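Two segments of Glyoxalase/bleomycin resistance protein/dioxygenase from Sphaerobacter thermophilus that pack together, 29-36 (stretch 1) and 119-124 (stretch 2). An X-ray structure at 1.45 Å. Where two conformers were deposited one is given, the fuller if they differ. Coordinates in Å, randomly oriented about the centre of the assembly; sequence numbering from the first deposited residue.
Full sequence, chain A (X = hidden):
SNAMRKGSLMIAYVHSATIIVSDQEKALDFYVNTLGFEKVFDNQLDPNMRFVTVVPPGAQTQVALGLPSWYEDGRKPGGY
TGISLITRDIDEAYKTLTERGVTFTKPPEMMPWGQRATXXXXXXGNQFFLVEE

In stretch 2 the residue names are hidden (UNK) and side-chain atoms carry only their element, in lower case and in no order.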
# COMPACT_ATOMS: atom_id res chain seq x y z
N ASP A 29 11.82 11.03 10.59
CA ASP A 29 13.21 10.76 10.99
C ASP A 29 13.51 9.27 10.82
O ASP A 29 14.55 8.88 10.34
CB ASP A 29 13.43 11.20 12.42
CG ASP A 29 14.88 11.16 12.87
OD1 ASP A 29 15.86 11.37 12.09
OD2 ASP A 29 15.01 10.96 14.10
N PHE A 30 12.60 8.44 11.28
CA PHE A 30 12.77 7.01 11.25
C PHE A 30 12.89 6.50 9.78
O PHE A 30 13.80 5.78 9.39
CB PHE A 30 11.67 6.28 11.97
CG PHE A 30 11.83 4.79 11.92
CD1 PHE A 30 12.72 4.12 12.75
CD2 PHE A 30 11.10 4.03 11.04
CE1 PHE A 30 12.82 2.74 12.74
CE2 PHE A 30 11.24 2.69 10.98
CZ PHE A 30 12.09 2.03 11.83
N TYR A 31 11.87 6.80 8.99
CA TYR A 31 11.82 6.28 7.60
C TYR A 31 12.98 6.83 6.77
O TYR A 31 13.50 6.08 5.95
CB TYR A 31 10.44 6.54 6.91
CG TYR A 31 9.41 5.62 7.50
CD1 TYR A 31 9.21 4.37 6.94
CD2 TYR A 31 8.71 5.92 8.61
CE1 TYR A 31 8.37 3.42 7.52
CE2 TYR A 31 7.83 4.99 9.22
CZ TYR A 31 7.69 3.72 8.70
OH TYR A 31 6.91 2.75 9.27
N VAL A 32 13.33 8.11 6.92
CA VAL A 32 14.37 8.71 6.12
C VAL A 32 15.77 8.27 6.69
O VAL A 32 16.62 7.72 5.95
CB VAL A 32 14.24 10.26 6.04
CG1 VAL A 32 15.50 10.89 5.38
CG2 VAL A 32 12.93 10.60 5.32
N ASN A 33 16.02 8.55 7.95
CA ASN A 33 17.38 8.35 8.50
C ASN A 33 17.72 6.94 8.90
O ASN A 33 18.86 6.54 8.93
CB ASN A 33 17.59 9.35 9.62
CG ASN A 33 17.57 10.73 9.09
OD1 ASN A 33 18.16 10.99 8.05
ND2 ASN A 33 16.82 11.62 9.77
N THR A 34 16.72 6.21 9.34
CA THR A 34 16.94 4.82 9.73
C THR A 34 16.74 3.83 8.56
O THR A 34 17.61 3.00 8.31
CB THR A 34 16.17 4.39 10.98
OG1 THR A 34 16.56 5.21 12.10
CG2 THR A 34 16.38 2.87 11.31
N LEU A 35 15.61 3.94 7.85
CA LEU A 35 15.33 3.04 6.73
C LEU A 35 15.91 3.46 5.41
O LEU A 35 15.91 2.71 4.45
CB LEU A 35 13.87 2.68 6.57
CG LEU A 35 13.17 2.00 7.76
CD1 LEU A 35 11.74 1.61 7.38
CD2 LEU A 35 13.97 0.83 8.31
N GLY A 36 16.34 4.70 5.31
CA GLY A 36 16.94 5.15 4.05
C GLY A 36 15.98 5.62 2.96
O GLY A 36 16.37 5.81 1.80
N UNK A 119 10.59 -10.11 9.72
CA UNK A 119 9.67 -8.99 10.06
C UNK A 119 10.33 -7.99 10.97
O UNK A 119 11.16 -8.35 11.82
c UNK A 119 7.56 -14.54 8.79
c UNK A 119 6.32 -10.12 9.39
c UNK A 119 8.43 -9.50 10.83
n UNK A 119 5.82 -11.20 8.79
c UNK A 119 7.77 -11.87 9.71
c UNK A 119 6.62 -12.31 8.96
c UNK A 119 6.52 -13.63 8.45
c UNK A 119 8.78 -12.80 10.00
c UNK A 119 7.55 -10.44 10.00
c UNK A 119 8.64 -14.14 9.56
N UNK A 120 9.99 -6.74 10.76
CA UNK A 120 10.46 -5.67 11.62
C UNK A 120 9.36 -4.68 11.86
O UNK A 120 8.34 -4.62 11.14
c UNK A 120 11.03 -1.89 9.16
c UNK A 120 11.50 -4.08 9.98
c UNK A 120 11.23 -2.76 10.21
c UNK A 120 11.73 -5.02 11.12
c UNK A 120 11.63 -4.52 8.67
c UNK A 120 11.41 -3.65 7.63
c UNK A 120 11.13 -2.35 7.87
N UNK A 121 9.54 -3.87 12.86
CA UNK A 121 8.60 -2.80 13.20
C UNK A 121 9.22 -1.44 13.28
O UNK A 121 10.42 -1.26 13.47
o UNK A 121 7.18 -4.29 14.57
c UNK A 121 7.93 -3.07 14.55
N UNK A 122 8.33 -0.44 13.05
CA UNK A 122 8.71 0.96 13.24
C UNK A 122 8.51 1.31 14.76
O UNK A 122 8.04 0.50 15.54
c UNK A 122 8.00 1.90 12.27
o UNK A 122 6.03 1.75 13.61
o UNK A 122 5.98 2.94 11.75
c UNK A 122 6.56 2.19 12.61
N UNK A 123 8.80 2.58 15.12
CA UNK A 123 8.65 2.93 16.56
C UNK A 123 7.25 2.86 17.11
O UNK A 123 7.06 2.80 18.31
c UNK A 123 9.19 4.36 16.60
c UNK A 123 9.56 3.58 14.37
c UNK A 123 10.22 4.32 15.50
N UNK A 124 6.27 2.99 16.25
CA UNK A 124 4.84 2.89 16.63
C UNK A 124 4.32 1.47 16.65
O UNK A 124 3.16 1.24 16.90
c UNK A 124 3.96 3.73 15.75
c UNK A 124 3.97 5.23 16.07
o UNK A 124 4.27 6.02 15.13
o UNK A 124 3.71 5.60 17.25

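Position 119 opens the stretch in a strand that began earlier in the chain. Its side chain is one carbon followed by fused five- and six-membered rings holding eight carbons and a nitrogen, which is an indole. Nothing on stretch 1 is within its reach. The residue is Trp119, identified by its rings and not by this contact.

Position 120 is also strand and carries one carbon followed by a six-carbon ring, with no oxygen at the far end. CA-to-CB points toward stretch 1, and a ring carbon touches CD1 of Leu35. A bare six-membered carbon ring makes this Phe120. The contact runs from Leu35 CD1 to Phe120 CE1 at 4.0 Å, oblique to the ring, and both partners are buried: oily atoms meet where water is largely excluded. Chi1 of Phe120 is p and that of Leu35 is m.

Position 121, the last residue of the strand, has one carbon and one oxygen. Its CA-to-CB bond points away from stretch 1, and the side chain makes no close approach. These two atoms spell Ser121. What it gives the contact is backbone: its carbonyl O is 4.0 Å from CZ of Phe30.

Position 122 has two carbons, the second carrying two oxygens, so the side chain is a short carboxylate. Its CA-to-CB bond points toward stretch 1; its CB is 3.6 Å from CE2 of Phe30, and one oxygen meets OH of Tyr31. With no further methylene, this is Asp122. Tyr31 OH donates to Asp122 OD2 at 2.7 Å, near the plane of the tyrosine ring. The buried carboxylate is held at its other oxygen too, since the backbone N of 124 makes a weak hydrogen bond to Asp122 OD1 at 2.9 Å.

Position 123 has three carbons closing a ring onto its own backbone N, which can only be Pro123. Its CD sits 3.6 Å from CG of Phe30 and 3.5 Å from the centroid of that ring, 9° off the normal. This is a CH-pi contact over the face, suited to a carbon next to nitrogen, whose hydrogens are slightly polarised.

Position 124 repeats the pattern of two carbons with two oxygens on the second, but its side chain is out of reach of stretch 1. It is Asp124, whose carboxylate oxygens are hydrogen-bonded elsewhere in the structure.

As a design, the contact is small, burying 255 Å² in all, and is divided by chemistry. Phe30, with chi1 t, presents its ring to Ser121 O, Asp122 CB and Pro123 CD, so one aromatic side chain covers the exit from the strand. Tyr31 starts sideways, yet its length carries the hydroxyl to Asp122 and supplies the single hydrogen bond between the stretches. Leu35, whose CA-to-CB bond points toward stretch 2, meets Phe120 with its CD1. Apolar residues supply most of the area, and the Tyr31-Asp122 pair a substantial share as well as the directional demand.

Stretch 2, residues 119-124: WFSDPD
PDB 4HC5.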